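Local structure of 7,8-dihydro-6-hydroxymethylpterin pyrophosphokinase-dihydropteroate synthase (Plasmodium falciparum, 6JWS) at residues P177-V182 with I313-I318; L40-L45 with V183-I187; N16-L22 with N165-K171. The protein probably catalyses two successive steps of folate synthesis, pyrophosphorylation of 6-hydroxymethyl-7,8-dihydropterin by ATP and condensation of the product with 4-aminobenzoate to give 7,8-dihydropteroate. The protein carries 1 engineered substitution. Residues are numbered along the deposited sequence.

All three contacts lie in the pyrophosphokinase (HPPK) part of the chain. Helix 177-190 serves two of them: its first turns form interaction 1 and the following residues form interaction 2, with centres about 13 Å apart. Ile313 CG1 and Lys185 CG, 3.8 Å apart, join the two. Interaction 3 pairs two neighbouring strands of the sheet on which these helices pack. Met180 CE of the helix meets Ala18 CB at 3.1 Å, and Val41 CG1 of helix 30-44 meets Val170 CG2 at 3.6 Å. Interaction 1 binds ATP directly. Lys185 of interaction 2 also touches ATP, while the side chain of Leu20 in interaction 3 lies about 7 Å from it.

Interaction 1: P177-V182 with I313-I318; sequences PLSMLV and IEFLSI. With ATP (adenosine-5'-triphosphate), chain J.
Residues 177-182 begin helix 177-190. Residues 313-315 are loop, extended at Ile313 and Phe315 but turned at Glu314 (phi/psi -90/-34), and lead into strand 316-318. The helix and strand axes approach to 9.8 Å at 118°. Leu178 and Leu316 have CA atoms 7.0 Å apart, and Pro177 and Ile318 8.0 Å. No hydrogen bond crosses; the contact is apolar. Leu316 (t, p) points toward the helix and puts CD2 3.8 Å from Pro177 CB and CD1 3.8 Å from Leu181 CD2. Leu181 (t, p) brings CD2 to 3.7 Å from Ile313 CG2. Ile313 (m, t) extends CD1 to 3.9 Å from Val182 CG2. Ile318 (m, m) sets CD1 3.8 Å from Pro177 CB. Phe315 points away (chi1 p), and one ring face lies against ATP C8. Ser317 N donates to ATP N7 at 2.7 Å, and ATP N6 donates to Ser317 O at 2.9 Å. Glu314 N donates to ATP O3' at 3.1 Å, and ATP O2' to Phe315 O at a very short 2.4 Å. Leu181 CD1 touches ATP C2 at 3.7 Å. The apolar face of the helix start thus backs a strand that reads adenine through its main chain, as in the HPPK ATP pocket.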
loop_
_atom_site.group_PDB
_atom_site.type_symbol
_atom_site.label_atom_id
_atom_site.label_comp_id
_atom_site.label_asym_id
_atom_site.label_seq_id
_atom_site.Cartn_x
_atom_site.Cartn_y
_atom_site.Cartn_z
ATOM N N PRO B 177 -34.462 -16.119 -35.622
ATOM C CA PRO B 177 -33.235 -15.333 -35.753
ATOM C C PRO B 177 -33.076 -14.618 -37.090
ATOM O O PRO B 177 -32.404 -13.582 -37.170
ATOM C CB PRO B 177 -32.088 -16.334 -35.503
ATOM C CG PRO B 177 -32.707 -17.714 -35.654
ATOM C CD PRO B 177 -34.185 -17.546 -35.364
ATOM N N LEU B 178 -33.702 -15.164 -38.143
ATOM C CA LEU B 178 -33.599 -14.485 -39.429
ATOM C C LEU B 178 -34.451 -13.223 -39.401
ATOM O O LEU B 178 -33.979 -12.163 -39.793
ATOM C CB LEU B 178 -33.936 -15.412 -40.601
ATOM C CG LEU B 178 -33.690 -14.808 -41.986
ATOM C CD1 LEU B 178 -32.395 -14.013 -42.025
ATOM C CD2 LEU B 178 -33.686 -15.879 -43.064
ATOM N N SER B 179 -35.683 -13.326 -38.887
ATOM C CA SER B 179 -36.490 -12.120 -38.730
ATOM C C SER B 179 -35.789 -11.149 -37.775
ATOM O O SER B 179 -35.748 -9.943 -38.032
ATOM C CB SER B 179 -37.908 -12.400 -38.284
ATOM O OG SER B 179 -38.388 -13.633 -38.804
ATOM N N MET B 180 -35.206 -11.683 -36.695
ATOM C CA MET B 180 -34.543 -10.809 -35.738
ATOM C C MET B 180 -33.390 -10.067 -36.406
ATOM O O MET B 180 -33.236 -8.856 -36.216
ATOM C CB MET B 180 -34.032 -11.553 -34.502
ATOM C CG MET B 180 -33.306 -10.622 -33.539
ATOM S SD MET B 180 -33.404 -11.203 -31.849
ATOM C CE MET B 180 -32.152 -12.477 -31.901
ATOM N N LEU B 181 -32.587 -10.789 -37.198
ATOM C CA LEU B 181 -31.450 -10.155 -37.844
ATOM C C LEU B 181 -31.915 -9.038 -38.780
ATOM O O LEU B 181 -31.284 -7.978 -38.853
ATOM C CB LEU B 181 -30.619 -11.211 -38.573
ATOM C CG LEU B 181 -29.355 -10.686 -39.249
ATOM C CD1 LEU B 181 -28.442 -9.987 -38.248
ATOM C CD2 LEU B 181 -28.623 -11.823 -39.942
ATOM N N VAL B 182 -33.041 -9.265 -39.471
ATOM C CA VAL B 182 -33.586 -8.251 -40.365
ATOM C C VAL B 182 -33.877 -6.979 -39.568
ATOM O O VAL B 182 -33.408 -5.900 -39.933
ATOM C CB VAL B 182 -34.833 -8.752 -41.130
ATOM C CG1 VAL B 182 -35.506 -7.628 -41.911
ATOM C CG2 VAL B 182 -34.520 -9.946 -42.032
ATOM N N ILE B 313 -27.272 -9.321 -45.517
ATOM C CA ILE B 313 -27.449 -10.608 -44.868
ATOM C C ILE B 313 -27.077 -11.711 -45.853
ATOM O O ILE B 313 -27.889 -12.132 -46.674
ATOM C CB ILE B 313 -28.882 -10.771 -44.327
ATOM C CG1 ILE B 313 -29.267 -9.619 -43.395
ATOM C CG2 ILE B 313 -29.049 -12.122 -43.648
ATOM C CD1 ILE B 313 -30.669 -9.723 -42.839
ATOM N N GLU B 314 -25.833 -12.179 -45.741
ATOM C CA GLU B 314 -25.285 -13.166 -46.653
ATOM C C GLU B 314 -25.561 -14.567 -46.119
ATOM O O GLU B 314 -25.749 -15.492 -46.900
ATOM C CB GLU B 314 -23.787 -12.928 -46.865
ATOM C CG GLU B 314 -23.467 -11.554 -47.437
ATOM C CD GLU B 314 -22.256 -11.484 -48.355
ATOM O OE1 GLU B 314 -21.262 -12.187 -48.077
ATOM O OE2 GLU B 314 -22.312 -10.731 -49.352
ATOM N N PHE B 315 -25.560 -14.716 -44.788
ATOM C CA PHE B 315 -25.803 -16.007 -44.160
ATOM C C PHE B 315 -26.240 -15.790 -42.713
ATOM O O PHE B 315 -26.149 -14.679 -42.203
ATOM C CB PHE B 315 -24.579 -16.925 -44.293
ATOM C CG PHE B 315 -23.383 -16.539 -43.458
ATOM C CD1 PHE B 315 -22.531 -15.520 -43.857
ATOM C CD2 PHE B 315 -23.113 -17.193 -42.262
ATOM C CE1 PHE B 315 -21.433 -15.169 -43.082
ATOM C CE2 PHE B 315 -22.014 -16.840 -41.488
ATOM C CZ PHE B 315 -21.174 -15.829 -41.898
ATOM N N LEU B 316 -26.740 -16.855 -42.079
ATOM C CA LEU B 316 -27.089 -16.814 -40.674
ATOM C C LEU B 316 -26.407 -17.958 -39.930
ATOM O O LEU B 316 -26.639 -19.124 -40.235
ATOM C CB LEU B 316 -28.611 -16.903 -40.508
ATOM C CG LEU B 316 -29.100 -16.755 -39.065
ATOM C CD1 LEU B 316 -28.788 -15.362 -38.527
ATOM C CD2 LEU B 316 -30.588 -17.060 -38.948
ATOM N N SER B 317 -25.616 -17.606 -38.908
ATOM C CA SER B 317 -25.004 -18.610 -38.052
ATOM C C SER B 317 -25.502 -18.443 -36.617
ATOM O O SER B 317 -25.258 -17.415 -35.987
ATOM C CB SER B 317 -23.493 -18.543 -38.127
ATOM O OG SER B 317 -22.920 -19.627 -37.402
ATOM N N ILE B 318 -26.198 -19.460 -36.110
ATOM C CA ILE B 318 -26.552 -19.509 -34.703
ATOM C C ILE B 318 -26.059 -20.830 -34.132
ATOM O O ILE B 318 -26.472 -21.885 -34.597
ATOM C CB ILE B 318 -28.067 -19.344 -34.464
ATOM C CG1 ILE B 318 -28.665 -18.131 -35.184
ATOM C CG2 ILE B 318 -28.375 -19.348 -32.968
ATOM C CD1 ILE B 318 -28.472 -16.820 -34.482
HETATM P PG ATP J . -20.311 -11.264 -38.245
HETATM O O1G ATP J . -19.145 -11.111 -37.287
HETATM O O2G ATP J . -20.474 -12.687 -38.752
HETATM O O3G ATP J . -21.595 -10.707 -37.664
HETATM P PB ATP J . -18.894 -9.193 -39.898
HETATM O O1B ATP J . -18.674 -9.172 -41.371
HETATM O O2B ATP J . -17.712 -9.236 -38.978
HETATM O O3B ATP J . -19.923 -10.377 -39.556
HETATM P PA ATP J . -21.293 -7.519 -39.770
HETATM O O1A ATP J . -22.075 -7.775 -38.518
HETATM O O2A ATP J . -21.346 -6.151 -40.368
HETATM O O3A ATP J . -19.763 -7.912 -39.504
HETATM O "O5'" ATP J . -21.695 -8.600 -40.887
HETATM C "C5'" ATP J . -22.653 -9.631 -40.532
HETATM C "C4'" ATP J . -22.712 -10.659 -41.631
HETATM O "O4'" ATP J . -22.643 -11.995 -41.066
HETATM C "C3'" ATP J . -23.993 -10.631 -42.473
HETATM O "O3'" ATP J . -23.665 -10.964 -43.816
HETATM C "C2'" ATP J . -24.878 -11.649 -41.747
HETATM O "O2'" ATP J . -25.830 -12.304 -42.553
HETATM C "C1'" ATP J . -23.856 -12.682 -41.293
HETATM N N9 ATP J . -24.257 -13.387 -40.074
HETATM C C8 ATP J . -24.288 -14.746 -39.906
HETATM N N7 ATP J . -24.687 -15.098 -38.705
HETATM C C5 ATP J . -24.901 -13.896 -38.043
HETATM C C6 ATP J . -25.314 -13.602 -36.730
HETATM N N6 ATP J . -25.602 -14.537 -35.834
HETATM N N1 ATP J . -25.433 -12.293 -36.387
HETATM C C2 ATP J . -25.146 -11.359 -37.305
HETATM N N3 ATP J . -24.745 -11.523 -38.566
HETATM C C4 ATP J . -24.643 -12.831 -38.878
#

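Interaction 2: L40-L45 with V183-I187; sequences LVEKYL and VIKYI. With CA (calcium ion), chain L.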
loop_
_atom_site.group_PDB
_atom_site.type_symbol
_atom_site.label_atom_id
_atom_site.label_comp_id
_atom_site.label_asym_id
_atom_site.label_seq_id
_atom_site.Cartn_x
_atom_site.Cartn_y
_atom_site.Cartn_z
ATOM N N LEU B 40 -33.103 0.982 -28.690
ATOM C CA LEU B 40 -33.747 0.506 -29.905
ATOM C C LEU B 40 -34.064 -0.981 -29.800
ATOM O O LEU B 40 -35.105 -1.421 -30.293
ATOM C CB LEU B 40 -32.890 0.864 -31.123
ATOM C CG LEU B 40 -32.759 2.369 -31.363
ATOM C CD1 LEU B 40 -31.764 2.677 -32.467
ATOM C CD2 LEU B 40 -34.116 2.995 -31.663
ATOM N N VAL B 41 -33.200 -1.736 -29.109
ATOM C CA VAL B 41 -33.467 -3.143 -28.831
ATOM C C VAL B 41 -34.711 -3.276 -27.938
ATOM O O VAL B 41 -35.578 -4.105 -28.212
ATOM C CB VAL B 41 -32.227 -3.852 -28.236
ATOM C CG1 VAL B 41 -32.547 -5.239 -27.688
ATOM C CG2 VAL B 41 -31.060 -3.916 -29.218
ATOM N N GLU B 42 -34.785 -2.478 -26.855
ATOM C CA GLU B 42 -35.914 -2.498 -25.926
ATOM C C GLU B 42 -37.211 -2.151 -26.656
ATOM O O GLU B 42 -38.266 -2.679 -26.310
ATOM C CB GLU B 42 -35.803 -1.382 -24.877
ATOM C CG GLU B 42 -35.540 -1.823 -23.450
ATOM C CD GLU B 42 -36.411 -2.876 -22.780
ATOM O OE1 GLU B 42 -37.626 -2.951 -23.060
ATOM O OE2 GLU B 42 -35.859 -3.618 -21.946
ATOM N N LYS B 43 -37.122 -1.206 -27.607
ATOM C CA LYS B 43 -38.260 -0.676 -28.350
ATOM C C LYS B 43 -38.775 -1.692 -29.372
ATOM O O LYS B 43 -39.965 -1.993 -29.387
ATOM C CB LYS B 43 -37.864 0.649 -29.011
ATOM C CG LYS B 43 -38.995 1.435 -29.663
ATOM C CD LYS B 43 -38.524 2.781 -30.183
ATOM C CE LYS B 43 -39.629 3.651 -30.748
ATOM N NZ LYS B 43 -40.777 3.765 -29.820
ATOM N N TYR B 44 -37.866 -2.248 -30.188
ATOM C CA TYR B 44 -38.240 -2.976 -31.391
ATOM C C TYR B 44 -38.115 -4.494 -31.256
ATOM O O TYR B 44 -38.589 -5.204 -32.135
ATOM C CB TYR B 44 -37.443 -2.478 -32.600
ATOM C CG TYR B 44 -37.738 -1.064 -33.044
ATOM C CD1 TYR B 44 -39.040 -0.582 -33.127
ATOM C CD2 TYR B 44 -36.710 -0.214 -33.424
ATOM C CE1 TYR B 44 -39.304 0.715 -33.543
ATOM C CE2 TYR B 44 -36.956 1.084 -33.849
ATOM C CZ TYR B 44 -38.260 1.546 -33.911
ATOM O OH TYR B 44 -38.498 2.821 -34.341
ATOM N N LEU B 45 -37.496 -5.009 -30.185
ATOM C CA LEU B 45 -37.201 -6.437 -30.146
ATOM C C LEU B 45 -37.852 -7.156 -28.970
ATOM O O LEU B 45 -38.119 -8.344 -29.067
ATOM C CB LEU B 45 -35.686 -6.676 -30.151
ATOM C CG LEU B 45 -34.974 -6.310 -31.450
ATOM C CD1 LEU B 45 -33.488 -6.656 -31.359
ATOM C CD2 LEU B 45 -35.629 -7.037 -32.621
ATOM N N VAL B 183 -34.622 -7.119 -38.459
ATOM C CA VAL B 183 -34.925 -5.974 -37.607
ATOM C C VAL B 183 -33.641 -5.344 -37.060
ATOM O O VAL B 183 -33.547 -4.120 -36.967
ATOM C CB VAL B 183 -35.919 -6.297 -36.476
ATOM C CG1 VAL B 183 -36.313 -5.032 -35.731
ATOM C CG2 VAL B 183 -37.166 -7.004 -36.987
ATOM N N ILE B 184 -32.649 -6.176 -36.713
ATOM C CA ILE B 184 -31.390 -5.663 -36.196
ATOM C C ILE B 184 -30.706 -4.826 -37.274
ATOM O O ILE B 184 -30.169 -3.751 -36.988
ATOM C CB ILE B 184 -30.495 -6.808 -35.677
ATOM C CG1 ILE B 184 -30.954 -7.306 -34.303
ATOM C CG2 ILE B 184 -29.029 -6.391 -35.661
ATOM C CD1 ILE B 184 -30.491 -8.706 -33.977
ATOM N N LYS B 185 -30.726 -5.332 -38.517
ATOM C CA LYS B 185 -30.159 -4.622 -39.657
ATOM C C LYS B 185 -30.866 -3.284 -39.838
ATOM O O LYS B 185 -30.217 -2.289 -40.141
ATOM C CB LYS B 185 -30.193 -5.484 -40.923
ATOM C CG LYS B 185 -29.262 -6.688 -40.910
ATOM C CD LYS B 185 -27.799 -6.307 -40.799
ATOM C CE LYS B 185 -26.918 -7.495 -40.466
ATOM N NZ LYS B 185 -25.485 -7.139 -40.545
ATOM N N TYR B 186 -32.185 -3.266 -39.607
ATOM C CA TYR B 186 -32.944 -2.026 -39.628
ATOM C C TYR B 186 -32.399 -1.072 -38.564
ATOM O O TYR B 186 -32.024 0.061 -38.883
ATOM C CB TYR B 186 -34.451 -2.288 -39.507
ATOM C CG TYR B 186 -35.295 -1.046 -39.647
ATOM C CD1 TYR B 186 -35.436 -0.413 -40.874
ATOM C CD2 TYR B 186 -35.933 -0.482 -38.552
ATOM C CE1 TYR B 186 -36.193 0.738 -41.018
ATOM C CE2 TYR B 186 -36.701 0.665 -38.680
ATOM C CZ TYR B 186 -36.829 1.279 -39.915
ATOM O OH TYR B 186 -37.571 2.416 -40.057
ATOM N N ILE B 187 -32.318 -1.561 -37.315
ATOM C CA ILE B 187 -31.790 -0.790 -36.196
ATOM C C ILE B 187 -30.421 -0.200 -36.549
ATOM O O ILE B 187 -30.192 0.987 -36.335
ATOM C CB ILE B 187 -31.771 -1.629 -34.896
ATOM C CG1 ILE B 187 -33.180 -1.836 -34.341
ATOM C CG2 ILE B 187 -30.851 -1.012 -33.846
ATOM C CD1 ILE B 187 -33.291 -2.970 -33.357
HETATM CA CA CA L . -39.501 -3.455 -24.641
HETATM O O HOH W 1 -40.391 -5.160 -23.718
HETATM O O HOH W 2 -41.350 -3.850 -26.167
#
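Leu40 opens the contact near the end of helix 30-44. Its CB lies 3.9 Å from Ile187 CG2, and its CA is 6.7 Å from that of Ile187. The two helical segments cross at 134°, with axes 10.8 Å apart at closest approach. Val41 points sideways; its N is 4.4 Å from Ile187 CD1, and its side chain packs on Ile48 of strand 46-57. Glu42 turns to the calcium ion, which it binds through O at 2.2 Å and OE1 at 2.5 Å. Gly46 and Glu99 also bind this ion. Tyr44 points toward the other helix. Its ring edge meets Ile187, with CD2 4.0 Å from Ile187 CG1, and its CB is 4.2 Å from Val183 CG1. The phenol OH is hydrogen-bonded to Glu93 O. Leu45 is the first residue to leave helical conformation, yet its N still bonds to Val41 O at 2.9 Å. Its CD2 reaches Val183 CG1 at 3.8 Å, and its CD1 reaches Ile184 CG1 at 3.9 Å. Ile184 and Ile187 both also touch Ile209 of strand 208-214. This is apolar helix-helix packing on one face of the antiparallel sheet, a feature of the alpha/beta HPPK fold.

Interaction 3: N16-L22 with N165-K171; sequences NIAVLNL and NLTVVVK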
loop_
_atom_site.group_PDB
_atom_site.type_symbol
_atom_site.label_atom_id
_atom_site.label_comp_id
_atom_site.label_asym_id
_atom_site.label_seq_id
_atom_site.Cartn_x
_atom_site.Cartn_y
_atom_site.Cartn_z
ATOM N N ASN B 16 -39.438 -15.734 -27.208
ATOM C CA ASN B 16 -38.135 -16.350 -27.438
ATOM C C ASN B 16 -37.038 -15.635 -26.638
ATOM O O ASN B 16 -37.187 -14.463 -26.286
ATOM C CB ASN B 16 -37.789 -16.389 -28.933
ATOM C CG ASN B 16 -38.738 -17.247 -29.756
ATOM O OD1 ASN B 16 -38.954 -18.417 -29.444
ATOM N ND2 ASN B 16 -39.303 -16.674 -30.810
ATOM N N ILE B 17 -35.924 -16.356 -26.394
ATOM C CA ILE B 17 -34.726 -15.820 -25.758
ATOM C C ILE B 17 -33.581 -15.696 -26.767
ATOM O O ILE B 17 -33.052 -16.698 -27.239
ATOM C CB ILE B 17 -34.294 -16.681 -24.547
ATOM C CG1 ILE B 17 -35.446 -16.976 -23.586
ATOM C CG2 ILE B 17 -33.124 -16.013 -23.833
ATOM C CD1 ILE B 17 -35.956 -15.745 -22.868
ATOM N N ALA B 18 -33.145 -14.460 -27.019
ATOM C CA ALA B 18 -31.964 -14.180 -27.824
ATOM C C ALA B 18 -30.877 -13.522 -26.973
ATOM O O ALA B 18 -31.183 -12.737 -26.074
ATOM C CB ALA B 18 -32.323 -13.252 -28.953
ATOM N N VAL B 19 -29.613 -13.795 -27.336
ATOM C CA VAL B 19 -28.447 -13.169 -26.741
ATOM C C VAL B 19 -27.728 -12.396 -27.840
ATOM O O VAL B 19 -27.453 -12.954 -28.895
ATOM C CB VAL B 19 -27.546 -14.227 -26.075
ATOM C CG1 VAL B 19 -26.391 -13.616 -25.295
ATOM C CG2 VAL B 19 -28.346 -15.155 -25.176
ATOM N N LEU B 20 -27.478 -11.103 -27.596
ATOM C CA LEU B 20 -26.880 -10.215 -28.580
ATOM C C LEU B 20 -25.517 -9.701 -28.120
ATOM O O LEU B 20 -25.252 -9.589 -26.920
ATOM C CB LEU B 20 -27.806 -9.023 -28.849
ATOM C CG LEU B 20 -29.252 -9.327 -29.239
ATOM C CD1 LEU B 20 -29.967 -8.028 -29.575
ATOM C CD2 LEU B 20 -29.326 -10.292 -30.424
ATOM N N ASN B 21 -24.683 -9.366 -29.121
ATOM C CA ASN B 21 -23.466 -8.593 -28.961
ATOM C C ASN B 21 -23.645 -7.226 -29.627
ATOM O O ASN B 21 -24.134 -7.138 -30.749
ATOM C CB ASN B 21 -22.238 -9.332 -29.497
ATOM C CG ASN B 21 -20.952 -8.673 -29.034
ATOM O OD1 ASN B 21 -20.510 -8.890 -27.912
ATOM N ND2 ASN B 21 -20.356 -7.827 -29.856
ATOM N N LEU B 22 -23.255 -6.158 -28.914
ATOM C CA LEU B 22 -23.291 -4.787 -29.401
ATOM C C LEU B 22 -21.864 -4.246 -29.350
ATOM O O LEU B 22 -21.271 -4.213 -28.281
ATOM C CB LEU B 22 -24.175 -3.940 -28.473
ATOM C CG LEU B 22 -25.700 -4.046 -28.591
ATOM C CD1 LEU B 22 -26.198 -5.483 -28.594
ATOM C CD2 LEU B 22 -26.366 -3.278 -27.459
ATOM N N ASN B 165 -17.647 -3.161 -26.299
ATOM C CA ASN B 165 -18.455 -4.353 -26.443
ATOM C C ASN B 165 -19.376 -4.504 -25.241
ATOM O O ASN B 165 -18.973 -4.259 -24.113
ATOM C CB ASN B 165 -17.550 -5.587 -26.432
ATOM C CG ASN B 165 -17.840 -6.525 -27.576
ATOM O OD1 ASN B 165 -17.628 -6.168 -28.739
ATOM N ND2 ASN B 165 -18.311 -7.723 -27.250
ATOM N N LEU B 166 -20.558 -5.050 -25.493
ATOM C CA LEU B 166 -21.516 -5.336 -24.447
ATOM C C LEU B 166 -22.450 -6.418 -24.972
ATOM O O LEU B 166 -22.866 -6.336 -26.122
ATOM C CB LEU B 166 -22.260 -4.020 -24.169
ATOM C CG LEU B 166 -23.596 -4.134 -23.450
ATOM C CD1 LEU B 166 -23.347 -4.497 -22.006
ATOM C CD2 LEU B 166 -24.327 -2.812 -23.520
ATOM N N THR B 167 -22.771 -7.410 -24.139
ATOM C CA THR B 167 -23.828 -8.359 -24.461
ATOM C C THR B 167 -25.123 -8.006 -23.721
ATOM O O THR B 167 -25.098 -7.263 -22.735
ATOM C CB THR B 167 -23.378 -9.816 -24.275
ATOM O OG1 THR B 167 -22.980 -10.070 -22.922
ATOM C CG2 THR B 167 -22.321 -10.253 -25.281
ATOM N N VAL B 168 -26.251 -8.520 -24.247
ATOM C CA VAL B 168 -27.582 -8.363 -23.681
ATOM C C VAL B 168 -28.364 -9.651 -23.921
ATOM O O VAL B 168 -28.192 -10.296 -24.951
ATOM C CB VAL B 168 -28.359 -7.139 -24.219
ATOM C CG1 VAL B 168 -27.497 -5.901 -24.354
ATOM C CG2 VAL B 168 -29.092 -7.427 -25.517
ATOM N N VAL B 169 -29.201 -10.030 -22.946
ATOM C CA VAL B 169 -30.211 -11.052 -23.164
ATOM C C VAL B 169 -31.558 -10.354 -23.359
ATOM O O VAL B 169 -31.921 -9.455 -22.589
ATOM C CB VAL B 169 -30.258 -12.069 -22.010
ATOM C CG1 VAL B 169 -31.355 -13.098 -22.214
ATOM C CG2 VAL B 169 -28.914 -12.754 -21.756
ATOM N N VAL B 170 -32.277 -10.762 -24.416
ATOM C CA VAL B 170 -33.570 -10.211 -24.800
ATOM C C VAL B 170 -34.622 -11.319 -24.745
ATOM O O VAL B 170 -34.430 -12.416 -25.278
ATOM C CB VAL B 170 -33.503 -9.553 -26.194
ATOM C CG1 VAL B 170 -34.798 -8.852 -26.557
ATOM C CG2 VAL B 170 -32.379 -8.539 -26.268
ATOM N N LYS B 171 -35.733 -11.033 -24.059
ATOM C CA LYS B 171 -36.949 -11.822 -24.219
ATOM C C LYS B 171 -37.718 -11.180 -25.371
ATOM O O LYS B 171 -38.121 -10.019 -25.265
ATOM C CB LYS B 171 -37.713 -11.894 -22.897
ATOM C CG LYS B 171 -39.046 -12.638 -22.882
ATOM C CD LYS B 171 -39.931 -12.194 -21.692
ATOM C CE LYS B 171 -39.868 -13.058 -20.441
ATOM N NZ LYS B 171 -40.257 -12.309 -19.214
#
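Six backbone hydrogen bonds hold strands 16-22 and 165-171 together in antiparallel register. Each hydrogen-bonded pair satisfies two donors and two acceptors. Ala18 N gives to Val170 O at 3.0 Å, and Val170 N returns to Ala18 O at 2.8 Å. Leu20 N gives to Val168 O at 2.9 Å, and Val168 N to Leu20 O at 3.0 Å. Leu22 N gives to Leu166 O at 2.8 Å, and Leu166 N to Leu22 O at 3.0 Å with a more bent angle of 138°. CA-H...O contacts add to the ladder; the shortest joins Thr167 CA to Leu20 O at 3.1 Å.

Ile17, Val19 and Asn21 sit in the non-hydrogen-bonded pairs. Ile17 N donates to Asn215 OD1, just past strand 208-214, and Ile17 also has a backbone hydrogen bond with Asn215; Val19 bonds likewise to Leu212 and Phe213, and Asn21 to Asp210, on that strand. Strand 16-24 therefore lies between strands 163-172 and 208-214 in the antiparallel sheet of the HPPK domain. Asp210 is a ligand of the bound magnesium, so this strand borders the metal site. On the other strand, Thr167 N bonds to Ser52 OG of strand 46-57.

Asn16 ND2 gives to Val174 O, and its OD1 accepts from Asn215 ND2. Asn21 ND2 donates a weak bond to Asn165 OD1 at 3.4 Å. Leu20, Leu22, Val168 and Val170 share one apolar face. Leu20 CB is 3.9 Å from Val168 CG2, and helix 30-44 covers part of this face through Leu34, Leu38 and Val41. On the opposite face, Val19, Thr167 and Val169 pack on Met336 of helix 327-336.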